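Local atomic coordinates of DUF4973 domain-containing protein (Bacteroides thetaiotaomicron, PDB entry 4QNI), a protein that is of unknown function but probably serves as an auxiliary nutrient-binding protein. Residues S32-D35 with N39-E42; L101-Y106 with R128-S133; Y28-R33 with D326-I331; R207-V210 with I216-Y219. All coordinates share one frame; numbering follows the deposited sequence.

Contact 1: residues S32-D35 with N39-E42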
loop_
_atom_site.group_PDB
_atom_site.type_symbol
_atom_site.label_atom_id
_atom_site.label_comp_id
_atom_site.label_asym_id
_atom_site.label_seq_id
_atom_site.Cartn_x
_atom_site.Cartn_y
_atom_site.Cartn_z
ATOM N N SER A 32 12.319 36.409 6.440
ATOM C CA SER A 32 12.702 37.269 7.540
ATOM C C SER A 32 11.969 36.844 8.809
ATOM O O SER A 32 10.753 36.692 8.806
ATOM C CB SER A 32 12.399 38.738 7.227
ATOM O OG SER A 32 13.232 39.254 6.209
ATOM N N ARG A 33 12.709 36.640 9.880
ATOM C CA ARG A 33 12.142 36.348 11.192
ATOM C C ARG A 33 11.871 37.672 11.909
ATOM O O ARG A 33 12.782 38.486 12.103
ATOM C CB ARG A 33 13.085 35.450 12.019
ATOM C CG ARG A 33 12.528 35.051 13.381
ATOM C CD ARG A 33 11.315 34.142 13.255
ATOM N NE ARG A 33 11.669 32.816 12.749
ATOM C CZ ARG A 33 10.797 31.827 12.592
ATOM N NH1 ARG A 33 9.500 32.032 12.811
ATOM N NH2 ARG A 33 11.204 30.638 12.165
ATOM N N HIS A 34 10.623 37.900 12.272
ATOM C CA HIS A 34 10.250 39.109 12.995
ATOM C C HIS A 34 9.163 38.798 13.985
ATOM O O HIS A 34 8.621 37.692 13.973
ATOM C CB HIS A 34 9.845 40.309 12.086
ATOM C CG HIS A 34 9.105 39.958 10.844
ATOM N ND1 HIS A 34 7.992 39.135 10.874
ATOM C CD2 HIS A 34 9.369 40.304 9.563
ATOM C CE1 HIS A 34 7.650 38.960 9.606
ATOM N NE2 HIS A 34 8.443 39.657 8.784
ATOM N N ASP A 35 8.896 39.775 14.885
ATOM C CA ASP A 35 7.895 39.734 15.953
ATOM C C ASP A 35 6.526 40.245 15.459
ATOM O O ASP A 35 6.437 40.876 14.392
ATOM C CB ASP A 35 8.383 40.583 17.143
ATOM C CG ASP A 35 8.817 42.011 16.822
ATOM O OD1 ASP A 35 8.099 42.699 16.070
ATOM O OD2 ASP A 35 9.831 42.462 17.383
ATOM N N ASN A 39 9.116 43.929 13.692
ATOM C CA ASN A 39 10.556 44.230 13.844
ATOM C C ASN A 39 11.387 42.935 13.680
ATOM O O ASN A 39 10.977 41.879 14.165
ATOM C CB ASN A 39 10.883 44.876 15.203
ATOM C CG ASN A 39 9.919 45.934 15.701
ATOM O OD1 ASN A 39 9.316 45.788 16.769
ATOM N ND2 ASN A 39 9.772 47.032 14.963
ATOM N N TYR A 40 12.569 43.035 13.050
ATOM C CA TYR A 40 13.452 41.911 12.781
ATOM C C TYR A 40 14.058 41.302 14.038
ATOM O O TYR A 40 14.720 41.976 14.826
ATOM C CB TYR A 40 14.558 42.319 11.819
ATOM C CG TYR A 40 14.026 42.740 10.471
ATOM C CD1 TYR A 40 13.475 41.808 9.594
ATOM C CD2 TYR A 40 14.118 44.064 10.048
ATOM C CE1 TYR A 40 12.991 42.189 8.350
ATOM C CE2 TYR A 40 13.633 44.457 8.804
ATOM C CZ TYR A 40 13.074 43.516 7.957
ATOM O OH TYR A 40 12.609 43.907 6.729
ATOM N N ALA A 41 13.890 39.992 14.149
ATOM C CA ALA A 41 14.316 39.183 15.275
ATOM C C ALA A 41 15.653 38.520 15.069
ATOM O O ALA A 41 16.281 38.147 16.059
ATOM C CB ALA A 41 13.266 38.118 15.541
ATOM N N GLU A 42 16.096 38.328 13.811
ATOM C CA GLU A 42 17.343 37.594 13.588
ATOM C C GLU A 42 18.455 38.406 12.919
ATOM O O GLU A 42 19.415 37.814 12.406
ATOM C CB GLU A 42 17.072 36.302 12.819
ATOM C CG GLU A 42 16.643 35.170 13.733
ATOM C CD GLU A 42 17.643 34.671 14.764
ATOM O OE1 GLU A 42 18.871 34.737 14.513
ATOM O OE2 GLU A 42 17.185 34.186 15.824
HETATM O O HOH W 1 15.278 38.916 11.127
#

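Contact 2: residues L101-Y106 with R128-S133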
loop_
_atom_site.group_PDB
_atom_site.type_symbol
_atom_site.label_atom_id
_atom_site.label_comp_id
_atom_site.label_asym_id
_atom_site.label_seq_id
_atom_site.Cartn_x
_atom_site.Cartn_y
_atom_site.Cartn_z
ATOM N N LEU A 101 29.713 28.213 2.135
ATOM C CA LEU A 101 28.385 28.831 1.951
ATOM C C LEU A 101 27.976 29.499 3.244
ATOM O O LEU A 101 28.365 29.072 4.336
ATOM C CB LEU A 101 27.307 27.831 1.475
ATOM C CG LEU A 101 27.543 27.177 0.102
ATOM C CD1 LEU A 101 26.411 26.294 -0.284
ATOM C CD2 LEU A 101 27.677 28.198 -0.980
ATOM N N ALA A 102 27.268 30.579 3.126
ATOM C CA ALA A 102 26.880 31.324 4.309
ATOM C C ALA A 102 25.351 31.444 4.395
ATOM O O ALA A 102 24.831 32.410 4.946
ATOM C CB ALA A 102 27.547 32.697 4.286
ATOM N N TYR A 103 24.646 30.411 3.886
ATOM C CA TYR A 103 23.199 30.379 3.901
ATOM C C TYR A 103 22.687 29.851 5.205
ATOM O O TYR A 103 21.707 30.366 5.711
ATOM C CB TYR A 103 22.664 29.532 2.745
ATOM C CG TYR A 103 22.831 30.169 1.384
ATOM C CD1 TYR A 103 22.474 31.497 1.163
ATOM C CD2 TYR A 103 23.325 29.437 0.305
ATOM C CE1 TYR A 103 22.618 32.085 -0.091
ATOM C CE2 TYR A 103 23.442 30.008 -0.963
ATOM C CZ TYR A 103 23.079 31.330 -1.157
ATOM O OH TYR A 103 23.224 31.910 -2.391
ATOM N N ALA A 104 23.369 28.854 5.769
ATOM C CA ALA A 104 22.921 28.177 6.958
ATOM C C ALA A 104 24.032 27.879 7.940
ATOM O O ALA A 104 25.139 27.523 7.549
ATOM C CB ALA A 104 22.279 26.864 6.547
ATOM N N SER A 105 23.698 27.941 9.219
ATOM C CA SER A 105 24.556 27.533 10.314
ATOM C C SER A 105 23.687 26.793 11.344
ATOM O O SER A 105 22.463 26.988 11.387
ATOM C CB SER A 105 25.273 28.726 10.928
ATOM O OG SER A 105 24.336 29.571 11.569
ATOM N N TYR A 106 24.309 25.939 12.148
ATOM C CA TYR A 106 23.640 25.168 13.195
ATOM C C TYR A 106 24.690 24.674 14.214
ATOM O O TYR A 106 25.862 24.483 13.844
ATOM C CB TYR A 106 22.830 23.965 12.601
ATOM C CG TYR A 106 23.635 23.100 11.650
ATOM C CD1 TYR A 106 23.748 23.431 10.305
ATOM C CD2 TYR A 106 24.333 21.984 12.108
ATOM C CE1 TYR A 106 24.579 22.708 9.451
ATOM C CE2 TYR A 106 25.142 21.233 11.256
ATOM C CZ TYR A 106 25.271 21.607 9.931
ATOM O OH TYR A 106 26.076 20.886 9.085
ATOM N N ARG A 128 19.638 36.208 2.133
ATOM C CA ARG A 128 19.947 37.343 1.264
ATOM C C ARG A 128 20.649 36.899 -0.026
ATOM O O ARG A 128 21.667 36.204 0.008
ATOM C CB ARG A 128 20.800 38.362 2.009
ATOM C CG ARG A 128 19.957 39.133 3.011
ATOM C CD ARG A 128 20.780 40.110 3.796
ATOM N NE ARG A 128 21.878 39.464 4.510
ATOM C CZ ARG A 128 22.902 40.108 5.055
ATOM N NH1 ARG A 128 22.990 41.430 4.962
ATOM N NH2 ARG A 128 23.839 39.440 5.708
ATOM N N ASN A 129 20.036 37.257 -1.149
ATOM C CA ASN A 129 20.452 37.008 -2.531
ATOM C C ASN A 129 20.459 35.544 -2.915
ATOM O O ASN A 129 21.082 35.198 -3.924
ATOM C CB ASN A 129 21.807 37.637 -2.852
ATOM C CG ASN A 129 21.738 39.125 -2.808
ATOM O OD1 ASN A 129 20.873 39.751 -3.416
ATOM N ND2 ASN A 129 22.584 39.703 -2.010
ATOM N N ILE A 130 19.733 34.680 -2.164
ATOM C CA ILE A 130 19.675 33.269 -2.523
ATOM C C ILE A 130 18.991 33.144 -3.916
ATOM O O ILE A 130 18.073 33.913 -4.242
ATOM C CB ILE A 130 18.988 32.407 -1.425
ATOM C CG1 ILE A 130 19.409 30.924 -1.551
ATOM C CG2 ILE A 130 17.425 32.597 -1.373
ATOM C CD1 ILE A 130 18.985 30.024 -0.392
ATOM N N ASP A 131 19.534 32.267 -4.758
ATOM C CA ASP A 131 18.965 31.954 -6.052
ATOM C C ASP A 131 18.230 30.641 -5.857
ATOM O O ASP A 131 18.858 29.588 -5.714
ATOM C CB ASP A 131 20.057 31.862 -7.144
ATOM C CG ASP A 131 19.496 31.739 -8.561
ATOM O OD1 ASP A 131 18.322 31.320 -8.709
ATOM O OD2 ASP A 131 20.206 32.099 -9.515
HETATM N N MSE A 132 16.905 30.709 -5.778
HETATM C CA MSE A 132 16.068 29.541 -5.516
HETATM C C MSE A 132 15.970 28.589 -6.731
HETATM O O MSE A 132 15.382 27.503 -6.607
HETATM C CB MSE A 132 14.688 29.963 -4.993
HETATM C CG MSE A 132 14.744 30.521 -3.558
HETATM SE SE MSE A 132 15.294 29.150 -2.254
HETATM C CE MSE A 132 13.720 28.049 -2.297
ATOM N N SER A 133 16.637 28.955 -7.855
ATOM C CA SER A 133 16.788 28.144 -9.078
ATOM C C SER A 133 17.556 26.885 -8.754
ATOM O O SER A 133 17.356 25.844 -9.373
ATOM C CB SER A 133 17.543 28.924 -10.144
ATOM O OG SER A 133 16.579 29.417 -11.044
HETATM O O HOH W 2 22.101 30.915 -4.470
HETATM O O HOH W 3 23.676 34.370 -2.302
#

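Contact 3: residues Y28-R33 with D326-I331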
loop_
_atom_site.group_PDB
_atom_site.type_symbol
_atom_site.label_atom_id
_atom_site.label_comp_id
_atom_site.label_asym_id
_atom_site.label_seq_id
_atom_site.Cartn_x
_atom_site.Cartn_y
_atom_site.Cartn_z
ATOM N N TYR A 28 9.555 24.933 5.571
ATOM C CA TYR A 28 9.215 26.308 5.257
ATOM C C TYR A 28 9.697 27.188 6.386
ATOM O O TYR A 28 9.353 26.980 7.552
ATOM C CB TYR A 28 7.696 26.439 4.993
ATOM C CG TYR A 28 7.298 25.906 3.630
ATOM C CD1 TYR A 28 7.239 26.749 2.519
ATOM C CD2 TYR A 28 7.002 24.552 3.442
ATOM C CE1 TYR A 28 6.895 26.261 1.255
ATOM C CE2 TYR A 28 6.640 24.057 2.188
ATOM C CZ TYR A 28 6.610 24.910 1.092
ATOM O OH TYR A 28 6.267 24.450 -0.163
ATOM N N VAL A 29 10.555 28.133 6.030
ATOM C CA VAL A 29 11.245 29.045 6.944
ATOM C C VAL A 29 10.903 30.491 6.532
ATOM O O VAL A 29 11.044 30.805 5.356
ATOM C CB VAL A 29 12.796 28.809 6.918
ATOM C CG1 VAL A 29 13.493 29.615 8.003
ATOM C CG2 VAL A 29 13.166 27.332 7.008
ATOM N N PRO A 30 10.455 31.392 7.427
ATOM C CA PRO A 30 10.160 32.761 6.962
ATOM C C PRO A 30 11.432 33.387 6.418
ATOM O O PRO A 30 12.494 33.140 6.982
ATOM C CB PRO A 30 9.631 33.490 8.210
ATOM C CG PRO A 30 9.975 32.656 9.336
ATOM C CD PRO A 30 10.207 31.237 8.872
ATOM N N TYR A 31 11.341 34.119 5.277
ATOM C CA TYR A 31 12.508 34.755 4.664
ATOM C C TYR A 31 13.154 35.686 5.698
ATOM O O TYR A 31 14.371 35.679 5.856
ATOM C CB TYR A 31 12.127 35.472 3.376
ATOM C CG TYR A 31 13.241 36.330 2.824
ATOM C CD1 TYR A 31 14.287 35.767 2.094
ATOM C CD2 TYR A 31 13.249 37.712 3.022
ATOM C CE1 TYR A 31 15.327 36.553 1.595
ATOM C CE2 TYR A 31 14.279 38.505 2.525
ATOM C CZ TYR A 31 15.314 37.921 1.807
ATOM O OH TYR A 31 16.324 38.695 1.286
ATOM N N SER A 32 12.319 36.409 6.440
ATOM C CA SER A 32 12.702 37.269 7.540
ATOM C C SER A 32 11.969 36.844 8.809
ATOM O O SER A 32 10.753 36.692 8.806
ATOM C CB SER A 32 12.399 38.738 7.227
ATOM O OG SER A 32 13.232 39.254 6.209
ATOM N N ARG A 33 12.709 36.640 9.880
ATOM C CA ARG A 33 12.142 36.348 11.192
ATOM C C ARG A 33 11.871 37.672 11.909
ATOM O O ARG A 33 12.782 38.486 12.103
ATOM C CB ARG A 33 13.085 35.450 12.019
ATOM C CG ARG A 33 12.528 35.051 13.381
ATOM C CD ARG A 33 11.315 34.142 13.255
ATOM N NE ARG A 33 11.669 32.816 12.749
ATOM C CZ ARG A 33 10.797 31.827 12.592
ATOM N NH1 ARG A 33 9.500 32.032 12.811
ATOM N NH2 ARG A 33 11.204 30.638 12.165
ATOM N N ASP A 326 1.705 32.509 16.713
ATOM C CA ASP A 326 3.010 32.917 16.178
ATOM C C ASP A 326 2.928 33.444 14.729
ATOM O O ASP A 326 3.876 34.093 14.272
ATOM C CB ASP A 326 4.000 31.741 16.251
ATOM N N GLU A 327 1.809 33.161 14.019
ATOM C CA GLU A 327 1.495 33.509 12.619
ATOM C C GLU A 327 2.487 32.849 11.643
ATOM O O GLU A 327 2.046 32.223 10.678
ATOM C CB GLU A 327 1.386 35.028 12.367
ATOM C CG GLU A 327 0.731 35.342 11.026
ATOM C CD GLU A 327 -0.075 36.621 10.907
ATOM O OE1 GLU A 327 -1.008 36.828 11.719
ATOM O OE2 GLU A 327 0.160 37.363 9.925
ATOM N N ASP A 328 3.815 33.001 11.893
ATOM C CA ASP A 328 4.906 32.394 11.114
ATOM C C ASP A 328 4.889 30.859 11.349
ATOM O O ASP A 328 5.280 30.094 10.468
ATOM C CB ASP A 328 6.284 33.019 11.495
ATOM C CG ASP A 328 6.655 34.368 10.861
ATOM O OD1 ASP A 328 6.167 34.660 9.742
ATOM O OD2 ASP A 328 7.514 35.086 11.440
ATOM N N GLN A 329 4.384 30.423 12.523
ATOM C CA GLN A 329 4.272 29.015 12.897
ATOM C C GLN A 329 2.858 28.448 12.649
ATOM O O GLN A 329 2.714 27.226 12.499
ATOM C CB GLN A 329 4.652 28.825 14.372
ATOM C CG GLN A 329 6.149 28.854 14.630
ATOM C CD GLN A 329 6.493 28.060 15.868
ATOM O OE1 GLN A 329 6.690 26.838 15.822
ATOM N NE2 GLN A 329 6.558 28.736 17.007
ATOM N N ALA A 330 1.827 29.331 12.586
ATOM C CA ALA A 330 0.408 28.979 12.408
ATOM C C ALA A 330 0.055 28.374 11.032
ATOM O O ALA A 330 -1.024 27.772 10.915
ATOM C CB ALA A 330 -0.464 30.206 12.649
ATOM N N ILE A 331 0.937 28.531 10.006
ATOM C CA ILE A 331 0.692 28.068 8.631
ATOM C C ILE A 331 0.643 26.570 8.525
ATOM O O ILE A 331 1.564 25.886 8.966
ATOM C CB ILE A 331 1.695 28.627 7.588
ATOM C CG1 ILE A 331 1.748 30.153 7.647
ATOM C CG2 ILE A 331 1.325 28.152 6.170
ATOM C CD1 ILE A 331 3.092 30.730 7.482
#

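Contact 4: residues R207-V210 with I216-Y219. With EDO (1,2-ethanediol), chain E.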
loop_
_atom_site.group_PDB
_atom_site.type_symbol
_atom_site.label_atom_id
_atom_site.label_comp_id
_atom_site.label_asym_id
_atom_site.label_seq_id
_atom_site.Cartn_x
_atom_site.Cartn_y
_atom_site.Cartn_z
ATOM N N ARG A 207 4.979 27.254 -8.879
ATOM C CA ARG A 207 5.730 27.588 -7.683
ATOM C C ARG A 207 6.296 29.002 -7.784
ATOM O O ARG A 207 7.002 29.323 -8.751
ATOM C CB ARG A 207 6.856 26.544 -7.457
ATOM C CG ARG A 207 7.609 26.763 -6.145
ATOM C CD ARG A 207 8.352 25.524 -5.739
ATOM N NE ARG A 207 7.403 24.515 -5.292
ATOM C CZ ARG A 207 7.669 23.224 -5.203
ATOM N NH1 ARG A 207 8.857 22.759 -5.568
ATOM N NH2 ARG A 207 6.745 22.382 -4.765
ATOM N N GLY A 208 6.004 29.801 -6.755
ATOM C CA GLY A 208 6.470 31.172 -6.591
ATOM C C GLY A 208 7.582 31.124 -5.569
ATOM O O GLY A 208 7.327 30.804 -4.411
ATOM N N TYR A 209 8.828 31.365 -6.000
ATOM C CA TYR A 209 10.012 31.301 -5.139
ATOM C C TYR A 209 10.384 32.642 -4.600
ATOM O O TYR A 209 10.364 33.616 -5.342
ATOM C CB TYR A 209 11.212 30.774 -5.939
ATOM C CG TYR A 209 10.990 29.439 -6.587
ATOM C CD1 TYR A 209 10.401 29.340 -7.846
ATOM C CD2 TYR A 209 11.403 28.265 -5.963
ATOM C CE1 TYR A 209 10.218 28.102 -8.461
ATOM C CE2 TYR A 209 11.280 27.035 -6.595
ATOM C CZ TYR A 209 10.689 26.958 -7.842
ATOM O OH TYR A 209 10.507 25.729 -8.412
ATOM N N VAL A 210 10.846 32.691 -3.361
ATOM C CA VAL A 210 11.279 33.961 -2.749
ATOM C C VAL A 210 12.575 34.506 -3.379
ATOM O O VAL A 210 13.512 33.747 -3.663
ATOM C CB VAL A 210 11.452 33.799 -1.224
ATOM C CG1 VAL A 210 12.067 35.038 -0.598
ATOM C CG2 VAL A 210 10.127 33.510 -0.579
ATOM N N ILE A 216 9.131 37.670 -5.698
ATOM C CA ILE A 216 9.209 36.238 -5.968
ATOM C C ILE A 216 9.665 36.092 -7.409
ATOM O O ILE A 216 9.729 37.092 -8.153
ATOM C CB ILE A 216 7.825 35.514 -5.721
ATOM C CG1 ILE A 216 6.710 36.004 -6.677
ATOM C CG2 ILE A 216 7.382 35.586 -4.246
ATOM C CD1 ILE A 216 5.400 35.073 -6.696
ATOM N N PHE A 217 9.897 34.853 -7.829
ATOM C CA PHE A 217 9.998 34.557 -9.242
ATOM C C PHE A 217 9.197 33.263 -9.519
ATOM O O PHE A 217 8.953 32.453 -8.613
ATOM C CB PHE A 217 11.446 34.511 -9.809
ATOM C CG PHE A 217 12.191 33.225 -9.544
ATOM C CD1 PHE A 217 11.997 32.110 -10.354
ATOM C CD2 PHE A 217 13.082 33.127 -8.476
ATOM C CE1 PHE A 217 12.653 30.917 -10.086
ATOM C CE2 PHE A 217 13.730 31.934 -8.202
ATOM C CZ PHE A 217 13.513 30.836 -9.008
ATOM N N THR A 218 8.752 33.109 -10.765
ATOM C CA THR A 218 8.185 31.858 -11.265
ATOM C C THR A 218 9.041 31.493 -12.475
ATOM O O THR A 218 9.696 32.379 -13.051
ATOM C CB THR A 218 6.687 31.968 -11.656
ATOM O OG1 THR A 218 6.583 32.623 -12.926
ATOM C CG2 THR A 218 5.755 32.609 -10.567
ATOM N N TYR A 219 9.034 30.245 -12.898
ATOM C CA TYR A 219 9.625 29.953 -14.190
ATOM C C TYR A 219 8.613 30.419 -15.272
ATOM O O TYR A 219 7.412 30.496 -14.992
ATOM C CB TYR A 219 10.001 28.476 -14.346
ATOM C CG TYR A 219 11.124 28.082 -13.415
ATOM C CD1 TYR A 219 12.413 28.568 -13.606
ATOM C CD2 TYR A 219 10.886 27.269 -12.312
ATOM C CE1 TYR A 219 13.427 28.289 -12.698
ATOM C CE2 TYR A 219 11.906 26.943 -11.425
ATOM C CZ TYR A 219 13.174 27.460 -11.620
ATOM O OH TYR A 219 14.187 27.126 -10.769
HETATM C C1 EDO E . 3.639 32.518 -14.036
HETATM O O1 EDO E . 4.381 33.363 -14.893
HETATM C C2 EDO E . 2.512 31.852 -14.806
HETATM O O2 EDO E . 3.039 30.898 -15.707
HETATM O O HOH W 4 7.616 28.321 -11.146
#

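Contact 1: residues S32-D35 with N39-E42
The loop between strand 24-30 and strand 47-56 doubles back on itself here, with His34 facing Tyr40 in a single beta bridge. Ala41 N donates to Arg33 O at 2.8 Å, in a bond that is nearly straight at 171°. A water also lies 2.7 Å from Arg33 O, placed to donate to it, and accepts from Glu42 N at 2.9 Å. Toward the turn, a side chain adds to the backbone pairing: Asn39 N reaches Asp35 OD1 at 2.9 Å, arriving from above the carboxylate plane. The first torsion of Asp35, 52°, sets its CG between its own N and carbonyl carbon, bringing the carboxylate over the start of the returning chain. This is a hairpin-like excursion on the surface of the DUF4973 region, a family of the E-set clan. Beyond the bridge, Tyr40 turns its ring back beside the first arm. Ser32 CB meets the ring in its plane, 3.7 Å from Tyr40 CE1, and the hydroxyls of Ser32 and Tyr40 both bond the carboxylate of Glu213, in the loop between strands 205-210 and 215-219; Ser32 OG also bonds Gly46 N. Ser32 O sits over the centre of one face of the His34 ring, 3.7 Å above its plane. Arg33 and Glu42 run side by side through their aliphatic parts, Arg33 CB lying 4.0 Å from Glu42 CG, while the Glu42 carboxylate pairs with Lys124.

Contact 2: residues L101-Y106 with R128-S133
Ile130 lays its CG1 over one face of the Tyr103 ring, 3.9 Å from the ring centroid and 22° off the normal, a CH-pi contact displaced toward the CE1 and CZ rim. The isoleucine reaches that position because its CG1 stands anti to the backbone N (chi1 -158°). Two waters continue the contact at the phenol end. One lies 2.6 Å from Tyr103 OH and accepts from Asp131 N at 2.9 Å; the other, also on Tyr103 OH, gives a weak bond to Asn129 O. One hydroxyl is thus tied through solvent to the backbone before and after Ile130. An alanine here in place of Tyr103 removes the ring and hydroxyl, which would probably leave Ile130 CG1 without its cover and the two waters less firmly held. Further out, Trp136 meets the tyrosine ring edge-to-face and also touches Ile130, while Met96 packs against both. Backbone bonds between Tyr103 and Asp126 fix where the ring starts. In fold terms, the residue leading into the outermost strand 104-105 of a three-stranded antiparallel sheet meets the loop that leaves its middle strand, 118-126.

Contact 3: residues Y28-R33 with D326-I331
Asp328 OD2 and Arg33 NH1 make the polar link of this contact, a salt bridge that is long at 3.9 Å. It brings the tail that follows strand 306-321 up against the end of strand 24-30, an element of the mixed sheet in the first half of the chain. The two side chains run by each other in opposing directions, so the charged groups do not meet end on; their planes are 77° apart, and Arg33 NH1 comes closer to Asp328 CB, at 3.6 Å, than to either carboxylate oxygen. Arg33 gets there by bending twice, at chi2 (67°) and chi3 (69°), which folds the guanidinium back over its own strand end. There Pro30 CG lies over the centre of one guanidinium face, 3.4 Å above the plane, backing that side of the group. On strand 47-56, Asn49 O accepts from Arg33 NH2, so Arg33 has a firmer partner than the weak pairing with Asp328. Further along the same two segments, the Tyr28 ring stacks on Trp333 at the end of the chain, and Ile331 packs on Phe168 and Ile320. Pro30 also touches Phe168, from the neighbouring parallel strand 160-168. The proline ring also touches the carboxylate: Pro30 CG is 4.0 Å from Asp328 CG, and Pro30 CB is likewise 4.0 Å from Asp328 OD1.

Contact 4: residues R207-V210 with I216-Y219
Tyr209 and Phe217 face each other as a hydrogen-bonded antiparallel pair, Tyr209 N giving to Phe217 O and Phe217 N to Tyr209 O, each at 2.8 Å. Their rings rise on the same face of the sheet. They lie nearly parallel, planes at 16°, yet slid so far apart that they barely overlap; what sits over the Phe217 face is Tyr209 CB, 3.9 Å from the ring centroid. Phe217 holds CG between its backbone N and carbonyl carbon (chi1 80°), which tips the ring across toward the partner strand, where Phe217 CE1 comes 3.5 Å from Tyr209 CD1. Tyr219 adds a third ring, oblique to that of Tyr209, and its CE2 lies 3.5 Å from Tyr209 OH. Phe217 CE1 in turn rides over one face of the Tyr219 ring, toward its rim. Arg207 CG covers the opposite face of the Tyr209 ring from Phe217, while its guanidinium goes on to Asp174 and Glu225; Glu225 also takes Tyr209 OH. An alanine in place of Phe217 would probably open a gap beside Tyr209 and Tyr219 and leave Lys234 without its cation-pi partner. On the other side of the strands, Ile216 CD1 reaches to 4.0 Å from Gly208 CA, a spot where a side chain would be cramped. A water bridges Arg207 O and Tyr219 N, and Thr218 OG1 accepts weakly, at 3.0 Å, from O1 of a 1,2-ethanediol probably left by crystallisation. Tyr209, Phe217 and Tyr219 form an aromatic cluster on the beta hairpin of strands 205-210 and 215-219, within the long antiparallel sheet of the C-terminal half.

Overall arrangement
Contact 4 is buried, contact 3 partly so, and contacts 1 and 2 lie at the surface. Aromatic faces and regular strand bonds carry the hairpin of contact 4; contact 1 relies on backbone and carboxylate bonds with one water, contact 2 on a single tyrosine with solvent bridges, and contact 3 on a weak ion pair over a proline. Contacts 1 and 3 start from the same segment, sharing Ser32 and Arg33, with centres about 10 Å apart. The loop 128-133 of contact 2 packs directly on contact 4, Met132 and Ser133 meeting its aromatic side chains. Tyr31 of contact 3 touches Arg128 in its own family region and Val210 in the other, a second meeting place.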